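Local coordinates for protein signal peptidase I (PDB 4ME8) that probably cleaves hydrophobic N-terminal signal or leader sequences from exported proteins, as a serine endopeptidase of the S26 signal peptidase family, at residues Gly53-Asp61 against Asn87-Glu95; Thr100-Phe111 against Ser123-Val134. All coordinates share one frame; numbering follows the deposited sequence.

Contact 1 (Gly53-Asp61 against Asn87-Glu95)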
loop_
_atom_site.group_PDB
_atom_site.type_symbol
_atom_site.label_atom_id
_atom_site.label_comp_id
_atom_site.label_asym_id
_atom_site.label_seq_id
_atom_site.Cartn_x
_atom_site.Cartn_y
_atom_site.Cartn_z
ATOM N N GLY A 53 -8.924 -6.364 -7.937
ATOM C CA GLY A 53 -10.221 -5.844 -8.366
ATOM C C GLY A 53 -10.537 -4.456 -7.849
ATOM O O GLY A 53 -11.370 -3.757 -8.427
ATOM N N GLU A 54 -9.844 -4.045 -6.791
ATOM C CA GLU A 54 -10.142 -2.795 -6.100
ATOM C C GLU A 54 -9.456 -1.563 -6.706
ATOM O O GLU A 54 -8.334 -1.636 -7.211
ATOM C CB GLU A 54 -9.759 -2.920 -4.628
ATOM C CG GLU A 54 -10.620 -3.929 -3.863
ATOM C CD GLU A 54 -10.072 -4.276 -2.486
ATOM O OE1 GLU A 54 -8.946 -3.837 -2.159
ATOM O OE2 GLU A 54 -10.759 -4.999 -1.723
ATOM N N THR A 55 -10.150 -0.428 -6.645
ATOM C CA THR A 55 -9.516 0.867 -6.881
ATOM C C THR A 55 -8.900 1.359 -5.561
ATOM O O THR A 55 -9.441 1.095 -4.476
ATOM C CB THR A 55 -10.513 1.921 -7.412
ATOM O OG1 THR A 55 -11.450 2.259 -6.385
ATOM C CG2 THR A 55 -11.261 1.411 -8.650
ATOM N N VAL A 56 -7.761 2.043 -5.655
ATOM C CA VAL A 56 -7.102 2.637 -4.497
ATOM C C VAL A 56 -6.877 4.109 -4.749
ATOM O O VAL A 56 -6.319 4.492 -5.778
ATOM C CB VAL A 56 -5.737 1.983 -4.201
ATOM C CG1 VAL A 56 -5.045 2.701 -3.043
ATOM C CG2 VAL A 56 -5.917 0.499 -3.898
ATOM N N GLU A 57 -7.321 4.934 -3.813
ATOM C CA GLU A 57 -7.122 6.366 -3.910
ATOM C C GLU A 57 -6.735 6.945 -2.555
ATOM O O GLU A 57 -7.253 6.538 -1.517
ATOM C CB GLU A 57 -8.376 7.071 -4.469
ATOM C CG GLU A 57 -8.288 8.599 -4.433
ATOM C CD GLU A 57 -9.294 9.322 -5.333
ATOM O OE1 GLU A 57 -10.345 8.750 -5.696
ATOM O OE2 GLU A 57 -9.030 10.496 -5.673
ATOM N N TYR A 58 -5.799 7.886 -2.585
ATOM C CA TYR A 58 -5.562 8.779 -1.467
ATOM C C TYR A 58 -5.935 10.182 -1.907
ATOM O O TYR A 58 -5.489 10.645 -2.954
ATOM C CB TYR A 58 -4.102 8.737 -1.028
ATOM C CG TYR A 58 -3.856 7.798 0.117
ATOM C CD1 TYR A 58 -3.702 6.441 -0.101
ATOM C CD2 TYR A 58 -3.789 8.266 1.427
ATOM C CE1 TYR A 58 -3.482 5.575 0.945
ATOM C CE2 TYR A 58 -3.567 7.405 2.481
ATOM C CZ TYR A 58 -3.422 6.063 2.231
ATOM O OH TYR A 58 -3.196 5.188 3.264
ATOM N N ARG A 59 -6.784 10.834 -1.122
ATOM C CA ARG A 59 -7.140 12.228 -1.327
ATOM C C ARG A 59 -7.219 12.884 0.053
ATOM O O ARG A 59 -7.923 12.388 0.939
ATOM C CB ARG A 59 -8.475 12.355 -2.078
ATOM C CG ARG A 59 -8.891 13.792 -2.368
ATOM C CD ARG A 59 -10.042 13.902 -3.367
ATOM N NE ARG A 59 -11.364 13.709 -2.758
ATOM C CZ ARG A 59 -12.086 12.583 -2.792
ATOM N NH1 ARG A 59 -11.647 11.485 -3.409
ATOM N NH2 ARG A 59 -13.275 12.553 -2.196
ATOM N N ASP A 60 -6.476 13.980 0.230
ATOM C CA ASP A 60 -6.419 14.720 1.499
ATOM C C ASP A 60 -5.998 13.837 2.675
ATOM O O ASP A 60 -6.481 13.994 3.801
ATOM C CB ASP A 60 -7.752 15.425 1.774
ATOM C CG ASP A 60 -8.006 16.580 0.821
ATOM O OD1 ASP A 60 -7.104 17.432 0.666
ATOM O OD2 ASP A 60 -9.108 16.646 0.235
ATOM N N ASP A 61 -5.083 12.913 2.386
ATOM C CA ASP A 61 -4.468 12.036 3.378
ATOM C C ASP A 61 -5.390 10.917 3.891
ATOM O O ASP A 61 -5.089 10.284 4.910
ATOM C CB ASP A 61 -3.919 12.854 4.554
ATOM C CG ASP A 61 -2.560 12.375 5.011
ATOM O OD1 ASP A 61 -1.838 11.780 4.190
ATOM O OD2 ASP A 61 -2.199 12.615 6.181
ATOM N N ASN A 87 0.477 16.808 3.623
ATOM C CA ASN A 87 -0.138 15.477 3.689
ATOM C C ASN A 87 0.946 14.401 3.783
ATOM O O ASN A 87 1.908 14.405 3.010
ATOM C CB ASN A 87 -1.012 15.195 2.459
ATOM C CG ASN A 87 -2.395 15.825 2.548
ATOM O OD1 ASN A 87 -2.860 16.225 3.621
ATOM N ND2 ASN A 87 -3.071 15.896 1.408
ATOM N N TYR A 88 0.775 13.483 4.730
ATOM C CA TYR A 88 1.728 12.401 4.974
ATOM C C TYR A 88 1.875 11.488 3.749
ATOM O O TYR A 88 2.980 11.056 3.403
ATOM C CB TYR A 88 1.256 11.591 6.184
ATOM C CG TYR A 88 2.284 10.662 6.770
ATOM C CD1 TYR A 88 3.476 11.154 7.281
ATOM C CD2 TYR A 88 2.054 9.295 6.839
ATOM C CE1 TYR A 88 4.421 10.309 7.835
ATOM C CE2 TYR A 88 2.989 8.442 7.395
ATOM C CZ TYR A 88 4.173 8.953 7.890
ATOM O OH TYR A 88 5.113 8.114 8.439
ATOM N N THR A 89 0.744 11.192 3.114
ATOM C CA THR A 89 0.700 10.426 1.872
ATOM C C THR A 89 0.147 11.346 0.788
ATOM O O THR A 89 -0.901 11.965 0.977
ATOM C CB THR A 89 -0.224 9.190 1.996
ATOM O OG1 THR A 89 0.157 8.401 3.132
ATOM C CG2 THR A 89 -0.157 8.331 0.742
ATOM N N GLN A 90 0.844 11.428 -0.344
ATOM C CA GLN A 90 0.440 12.322 -1.432
ATOM C C GLN A 90 -0.849 11.820 -2.083
ATOM O O GLN A 90 -1.149 10.615 -2.053
ATOM C CB GLN A 90 1.571 12.501 -2.479
ATOM C CG GLN A 90 1.708 11.420 -3.563
ATOM C CD GLN A 90 2.569 10.235 -3.137
ATOM O OE1 GLN A 90 2.405 9.695 -2.039
ATOM N NE2 GLN A 90 3.489 9.819 -4.011
ATOM N N ASP A 91 -1.617 12.749 -2.648
ATOM C CA ASP A 91 -2.785 12.389 -3.443
ATOM C C ASP A 91 -2.372 11.480 -4.616
ATOM O O ASP A 91 -1.401 11.753 -5.325
ATOM C CB ASP A 91 -3.497 13.641 -3.985
ATOM C CG ASP A 91 -4.111 14.515 -2.882
ATOM O OD1 ASP A 91 -4.282 14.051 -1.737
ATOM O OD2 ASP A 91 -4.431 15.684 -3.174
ATOM N N PHE A 92 -3.099 10.387 -4.801
ATOM C CA PHE A 92 -2.919 9.543 -5.974
ATOM C C PHE A 92 -4.112 8.623 -6.164
ATOM O O PHE A 92 -4.897 8.416 -5.245
ATOM C CB PHE A 92 -1.626 8.711 -5.882
ATOM C CG PHE A 92 -1.638 7.650 -4.799
ATOM C CD1 PHE A 92 -1.200 7.943 -3.516
ATOM C CD2 PHE A 92 -2.057 6.351 -5.075
ATOM C CE1 PHE A 92 -1.199 6.971 -2.524
ATOM C CE2 PHE A 92 -2.068 5.379 -4.086
ATOM C CZ PHE A 92 -1.635 5.690 -2.809
ATOM N N THR A 93 -4.258 8.135 -7.390
ATOM C CA THR A 93 -5.010 6.931 -7.692
ATOM C C THR A 93 -4.040 5.939 -8.347
ATOM O O THR A 93 -2.878 6.264 -8.594
ATOM C CB THR A 93 -6.196 7.198 -8.651
ATOM O OG1 THR A 93 -5.707 7.515 -9.954
ATOM C CG2 THR A 93 -7.077 8.334 -8.148
ATOM N N LEU A 94 -4.515 4.732 -8.639
ATOM C CA LEU A 94 -3.711 3.771 -9.390
ATOM C C LEU A 94 -3.516 4.242 -10.844
ATOM O O LEU A 94 -2.637 3.744 -11.539
ATOM C CB LEU A 94 -4.335 2.364 -9.346
ATOM C CG LEU A 94 -4.577 1.692 -7.986
ATOM C CD1 LEU A 94 -5.274 0.350 -8.168
ATOM C CD2 LEU A 94 -3.278 1.518 -7.221
ATOM N N GLU A 95 -4.334 5.191 -11.301
ATOM C CA GLU A 95 -4.120 5.824 -12.609
ATOM C C GLU A 95 -3.082 6.955 -12.571
ATOM O O GLU A 95 -2.439 7.228 -13.578
ATOM C CB GLU A 95 -5.432 6.375 -13.168
ATOM C CG GLU A 95 -6.533 5.339 -13.342
ATOM C CD GLU A 95 -7.712 5.888 -14.130
ATOM O OE1 GLU A 95 -7.485 6.527 -15.190
ATOM O OE2 GLU A 95 -8.865 5.693 -13.688
HETATM O O HOH W 1 -7.481 3.305 -8.663
HETATM O O HOH W 2 -1.340 9.115 5.094
HETATM O O HOH W 3 -3.326 12.235 -0.130
#

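Contact 2 (Thr100-Phe111 against Ser123-Val134). With EDO (1,2-ethanediol), chain C.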
loop_
_atom_site.group_PDB
_atom_site.type_symbol
_atom_site.label_atom_id
_atom_site.label_comp_id
_atom_site.label_asym_id
_atom_site.label_seq_id
_atom_site.Cartn_x
_atom_site.Cartn_y
_atom_site.Cartn_z
ATOM N N THR A 100 2.000 2.225 -11.588
ATOM C CA THR A 100 0.834 1.335 -11.750
ATOM C C THR A 100 0.046 1.554 -13.039
ATOM O O THR A 100 -0.218 0.586 -13.749
ATOM C CB THR A 100 -0.145 1.420 -10.560
ATOM O OG1 THR A 100 -0.546 2.779 -10.348
ATOM C CG2 THR A 100 0.502 0.852 -9.291
ATOM N N GLN A 101 -0.337 2.805 -13.318
ATOM C CA GLN A 101 -1.157 3.172 -14.500
ATOM C C GLN A 101 -2.257 2.166 -14.817
ATOM O O GLN A 101 -2.216 1.481 -15.843
ATOM C CB GLN A 101 -0.274 3.366 -15.728
ATOM C CG GLN A 101 0.636 4.568 -15.619
ATOM C CD GLN A 101 1.468 4.774 -16.861
ATOM O OE1 GLN A 101 0.965 4.722 -17.989
ATOM N NE2 GLN A 101 2.753 5.013 -16.662
ATOM N N SER A 102 -3.248 2.108 -13.934
ATOM C CA SER A 102 -4.237 1.041 -13.941
ATOM C C SER A 102 -5.483 1.492 -13.172
ATOM O O SER A 102 -5.367 2.246 -12.211
ATOM C CB SER A 102 -3.609 -0.205 -13.294
ATOM O OG SER A 102 -4.578 -1.178 -12.944
ATOM N N LEU A 103 -6.667 1.052 -13.592
ATOM C CA LEU A 103 -7.897 1.393 -12.874
ATOM C C LEU A 103 -7.934 0.661 -11.542
ATOM O O LEU A 103 -8.230 1.254 -10.503
ATOM C CB LEU A 103 -9.137 1.030 -13.692
ATOM N N THR A 104 -7.604 -0.629 -11.587
ATOM C CA THR A 104 -7.718 -1.513 -10.444
ATOM C C THR A 104 -6.473 -2.368 -10.243
ATOM O O THR A 104 -5.626 -2.492 -11.123
ATOM C CB THR A 104 -8.912 -2.472 -10.609
ATOM O OG1 THR A 104 -8.707 -3.315 -11.749
ATOM C CG2 THR A 104 -10.219 -1.709 -10.766
ATOM N N VAL A 105 -6.390 -2.974 -9.066
ATOM C CA VAL A 105 -5.348 -3.944 -8.765
ATOM C C VAL A 105 -5.589 -5.194 -9.609
ATOM O O VAL A 105 -6.685 -5.755 -9.561
ATOM C CB VAL A 105 -5.372 -4.333 -7.283
ATOM C CG1 VAL A 105 -4.282 -5.348 -6.978
ATOM C CG2 VAL A 105 -5.201 -3.097 -6.414
ATOM N N PRO A 106 -4.579 -5.628 -10.393
ATOM C CA PRO A 106 -4.790 -6.790 -11.259
ATOM C C PRO A 106 -5.024 -8.091 -10.494
ATOM O O PRO A 106 -4.680 -8.200 -9.314
ATOM C CB PRO A 106 -3.486 -6.881 -12.080
ATOM C CG PRO A 106 -2.786 -5.580 -11.886
ATOM C CD PRO A 106 -3.220 -5.083 -10.535
ATOM N N GLU A 107 -5.621 -9.062 -11.173
ATOM C CA GLU A 107 -5.831 -10.381 -10.606
ATOM C C GLU A 107 -4.469 -10.987 -10.225
ATOM O O GLU A 107 -3.503 -10.901 -10.987
ATOM C CB GLU A 107 -6.579 -11.279 -11.601
ATOM C CG GLU A 107 -7.970 -10.781 -11.952
ATOM N N GLY A 108 -4.395 -11.553 -9.021
ATOM C CA GLY A 108 -3.173 -12.188 -8.517
ATOM C C GLY A 108 -2.095 -11.216 -8.078
ATOM O O GLY A 108 -0.913 -11.550 -8.091
HETATM N N MSE A 109 -2.497 -10.014 -7.680
HETATM C CA MSE A 109 -1.548 -8.987 -7.262
HETATM C C MSE A 109 -2.062 -8.150 -6.131
HETATM O O MSE A 109 -3.265 -8.081 -5.901
HETATM C CB MSE A 109 -1.244 -8.109 -8.465
HETATM C CG MSE A 109 -0.495 -8.964 -9.485
HETATM SE SE MSE A 109 0.650 -7.828 -10.568
HETATM C CE MSE A 109 2.251 -7.745 -9.445
ATOM N N TYR A 110 -1.126 -7.505 -5.431
ATOM C CA TYR A 110 -1.401 -6.633 -4.296
ATOM C C TYR A 110 -0.808 -5.238 -4.508
ATOM O O TYR A 110 0.207 -5.075 -5.190
ATOM C CB TYR A 110 -0.758 -7.206 -3.021
ATOM C CG TYR A 110 -1.330 -8.509 -2.468
ATOM C CD1 TYR A 110 -2.699 -8.759 -2.462
ATOM C CD2 TYR A 110 -0.495 -9.458 -1.884
ATOM C CE1 TYR A 110 -3.212 -9.928 -1.916
ATOM C CE2 TYR A 110 -0.998 -10.624 -1.334
ATOM C CZ TYR A 110 -2.358 -10.861 -1.357
ATOM O OH TYR A 110 -2.870 -12.018 -0.815
ATOM N N PHE A 111 -1.452 -4.247 -3.893
ATOM C CA PHE A 111 -0.923 -2.902 -3.744
ATOM C C PHE A 111 -0.543 -2.759 -2.284
ATOM O O PHE A 111 -1.371 -3.002 -1.397
ATOM C CB PHE A 111 -1.985 -1.859 -4.105
ATOM C CG PHE A 111 -1.462 -0.454 -4.132
ATOM C CD1 PHE A 111 -0.839 0.043 -5.262
ATOM C CD2 PHE A 111 -1.577 0.364 -3.017
ATOM C CE1 PHE A 111 -0.343 1.340 -5.285
ATOM C CE2 PHE A 111 -1.076 1.651 -3.027
ATOM C CZ PHE A 111 -0.461 2.146 -4.162
ATOM N N SER A 123 4.352 0.343 -3.328
ATOM C CA SER A 123 3.661 0.216 -4.619
ATOM C C SER A 123 3.498 1.546 -5.349
ATOM O O SER A 123 3.342 1.559 -6.573
ATOM C CB SER A 123 2.305 -0.477 -4.465
ATOM O OG SER A 123 2.464 -1.869 -4.233
ATOM N N ARG A 124 3.542 2.658 -4.613
ATOM C CA ARG A 124 3.585 3.975 -5.253
ATOM C C ARG A 124 4.753 4.137 -6.215
ATOM O O ARG A 124 4.676 4.957 -7.120
ATOM C CB ARG A 124 3.667 5.093 -4.215
ATOM C CG ARG A 124 2.369 5.354 -3.483
ATOM C CD ARG A 124 2.578 6.311 -2.324
ATOM N NE ARG A 124 3.498 5.766 -1.327
ATOM C CZ ARG A 124 3.996 6.460 -0.304
ATOM N NH1 ARG A 124 3.667 7.739 -0.127
ATOM N NH2 ARG A 124 4.833 5.874 0.547
ATOM N N TYR A 125 5.835 3.385 -5.995
ATOM C CA TYR A 125 7.087 3.587 -6.735
ATOM C C TYR A 125 7.643 2.334 -7.425
ATOM O O TYR A 125 8.259 2.461 -8.486
ATOM C CB TYR A 125 8.140 4.201 -5.805
ATOM C CG TYR A 125 7.632 5.430 -5.076
ATOM C CD1 TYR A 125 7.274 6.577 -5.778
ATOM C CD2 TYR A 125 7.489 5.440 -3.692
ATOM C CE1 TYR A 125 6.800 7.703 -5.123
ATOM C CE2 TYR A 125 7.017 6.560 -3.026
ATOM C CZ TYR A 125 6.673 7.686 -3.746
ATOM O OH TYR A 125 6.207 8.793 -3.087
ATOM N N PHE A 126 7.461 1.146 -6.836
ATOM C CA PHE A 126 7.824 -0.111 -7.527
ATOM C C PHE A 126 6.644 -0.907 -8.126
ATOM O O PHE A 126 6.842 -1.998 -8.673
ATOM C CB PHE A 126 8.766 -1.009 -6.687
ATOM C CG PHE A 126 8.191 -1.538 -5.385
ATOM C CD1 PHE A 126 6.880 -1.991 -5.279
ATOM C CD2 PHE A 126 9.015 -1.661 -4.276
ATOM C CE1 PHE A 126 6.391 -2.494 -4.091
ATOM C CE2 PHE A 126 8.537 -2.173 -3.079
ATOM C CZ PHE A 126 7.222 -2.596 -2.986
ATOM N N GLY A 127 5.431 -0.366 -8.039
ATOM C CA GLY A 127 4.281 -0.978 -8.699
ATOM C C GLY A 127 3.710 -2.134 -7.905
ATOM O O GLY A 127 4.029 -2.301 -6.736
ATOM N N PHE A 128 2.874 -2.943 -8.546
ATOM C CA PHE A 128 2.155 -4.014 -7.854
ATOM C C PHE A 128 3.071 -5.174 -7.458
ATOM O O PHE A 128 4.087 -5.426 -8.107
ATOM C CB PHE A 128 0.993 -4.541 -8.710
ATOM C CG PHE A 128 -0.038 -3.496 -9.057
ATOM C CD1 PHE A 128 -0.882 -2.972 -8.077
ATOM C CD2 PHE A 128 -0.174 -3.036 -10.372
ATOM C CE1 PHE A 128 -1.835 -2.013 -8.400
ATOM C CE2 PHE A 128 -1.122 -2.073 -10.694
ATOM C CZ PHE A 128 -1.951 -1.563 -9.704
ATOM N N VAL A 129 2.683 -5.882 -6.393
ATOM C CA VAL A 129 3.429 -7.039 -5.900
ATOM C C VAL A 129 2.707 -8.336 -6.273
ATOM O O VAL A 129 1.503 -8.455 -6.060
ATOM C CB VAL A 129 3.583 -6.969 -4.359
ATOM C CG1 VAL A 129 4.273 -8.222 -3.817
ATOM C CG2 VAL A 129 4.331 -5.698 -3.968
ATOM N N LYS A 130 3.427 -9.309 -6.822
ATOM C CA LYS A 130 2.809 -10.604 -7.138
ATOM C C LYS A 130 2.459 -11.339 -5.848
ATOM O O LYS A 130 3.321 -11.530 -4.993
ATOM C CB LYS A 130 3.713 -11.470 -8.041
ATOM C CG LYS A 130 3.751 -10.980 -9.483
ATOM C CD LYS A 130 4.250 -11.999 -10.499
ATOM C CE LYS A 130 3.647 -11.688 -11.871
ATOM N NZ LYS A 130 4.381 -12.284 -13.022
ATOM N N GLN A 131 1.185 -11.714 -5.707
ATOM C CA GLN A 131 0.714 -12.535 -4.581
ATOM C C GLN A 131 1.601 -13.758 -4.352
ATOM O O GLN A 131 2.021 -14.018 -3.226
ATOM C CB GLN A 131 -0.719 -13.023 -4.820
ATOM C CG GLN A 131 -1.792 -11.951 -4.743
ATOM C CD GLN A 131 -3.210 -12.516 -4.696
ATOM O OE1 GLN A 131 -3.423 -13.718 -4.616
ATOM N NE2 GLN A 131 -4.188 -11.631 -4.740
ATOM N N ALA A 132 1.887 -14.489 -5.429
ATOM C CA ALA A 132 2.689 -15.710 -5.365
ATOM C C ALA A 132 4.080 -15.520 -4.737
ATOM O O ALA A 132 4.661 -16.479 -4.227
ATOM C CB ALA A 132 2.825 -16.306 -6.750
ATOM N N SER A 133 4.615 -14.300 -4.773
ATOM C CA SER A 133 5.939 -14.021 -4.196
ATOM C C SER A 133 5.900 -13.671 -2.684
ATOM O O SER A 133 6.949 -13.522 -2.050
ATOM C CB SER A 133 6.647 -12.908 -4.995
ATOM O OG SER A 133 5.980 -11.658 -4.872
ATOM N N VAL A 134 4.705 -13.560 -2.105
ATOM C CA VAL A 134 4.572 -13.253 -0.682
ATOM C C VAL A 134 4.930 -14.482 0.153
ATOM O O VAL A 134 4.302 -15.529 0.010
ATOM C CB VAL A 134 3.146 -12.764 -0.351
ATOM C CG1 VAL A 134 2.964 -12.557 1.148
ATOM C CG2 VAL A 134 2.852 -11.478 -1.109
HETATM C C1 EDO C . 4.471 8.669 -9.007
HETATM O O1 EDO C . 4.578 9.404 -7.773
HETATM C C2 EDO C . 5.600 7.644 -9.134
HETATM O O2 EDO C . 5.092 6.348 -9.510
#

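Contact 1 (Gly53-Asp61 against Asn87-Glu95)
Phe92 folds its ring back between its own N and carbonyl carbon (chi1 67°), which lays it beside Tyr58, and Thr89 turns CG2 anti to its N and sets that methyl over one face of the Tyr58 ring, 3.8 Å from the centroid. The two rings run side by side, planes 24° apart but slid so far that they barely overlap; Tyr58 CD1 meets Phe92 CZ at 3.5 Å. Val56 continues this buried row, its CG1 touching Phe92 CE2 and its CB against Leu94 CD2. The backbones join at Tyr58 and Phe92, an antiparallel hydrogen-bonded pair: Tyr58 N reaches Phe92 O at 2.9 Å and Phe92 N returns to Tyr58 O at 3.0 Å. Beyond it carboxylates replace strand pairing. Asp91 OD1 takes Asp60 N on its syn side but well out of the carboxylate plane (2.9 Å), and Asp61 OD1 receives Thr89 N at 2.9 Å, nearly straight at 169°. One water links Asp61 N, Thr89 O and Asp91 OD1; another joins Asp61 OD1 to Thr89 OG1. Arg117 binds both Thr89 OG1 and Tyr58 OH, the latter also held by Glu72. A short antiparallel strand pair thus passes into the tight hairpin turn at Asp60-Asp61, close to type I', held by the 87-91 loop at the edge of the smaller sheet of this signal peptidase fold.

Contact 2 (Thr100-Phe111 against Ser123-Val134)
The Phe128 ring is the main projection here and slots between Thr100 and Pro106. Thr100 CG2 sits over one face, offset toward the rim, 3.7 Å from the centroid; Pro106 CD presses on the opposite face at 3.6 Å, almost on the ring normal. Ser102 CB and Tyr110 O border the ring edge, while Val105 CG2 and Phe111 CD1 close in on CE1. A second hollow lies by the backbone of 128-130, where selenomethionine Met109, bent at chi3 (86°), lays CE across the chain, 3.2 Å from Phe128 O, and against Phe128 CB and Lys130 CG. Gln131 in turn lays CG centrally over the Tyr110 ring, its amide plane 24° from the ring plane, and Val134 CG2 abuts that ring's edge. At the other end Ser123 CB bears on a face of Phe111. Between these bumps the backbones bond, Tyr110 N to Val129 O and Val129 N to Tyr110 O, both 2.9 Å, and Gln131 N reaches Gly108 O at 3.2 Å. The chemistry is therefore mainly CH-pi and apolar packing, with the polar bonds between the segments confined to backbone groups; shape sets the fit of the aromatic rings, and strand pairing fixes the register.

From the N terminus, 53-61 comes first, and contact 1 closes when the chain returns at 87-95, after the strands 62-65 and 68-70 have been laid down; it completes the edge of the four-stranded sheet. Only then does 100-111 begin, and contact 2 closes a shorter loop at 123-134, adding strand 129-130 to the edge of the five-stranded sheet. The loops are thus in series, neither nested nor crossed. They nevertheless meet: Leu94 O lies 2.6 Å from Thr100 OG1, Gly53 N lies 2.8 Å from Val105 O, and Leu94 packs on Phe111. The 100-111 segment therefore helps tie the two sheets together, beside the direct chain link from strand 43-50 to 56-59.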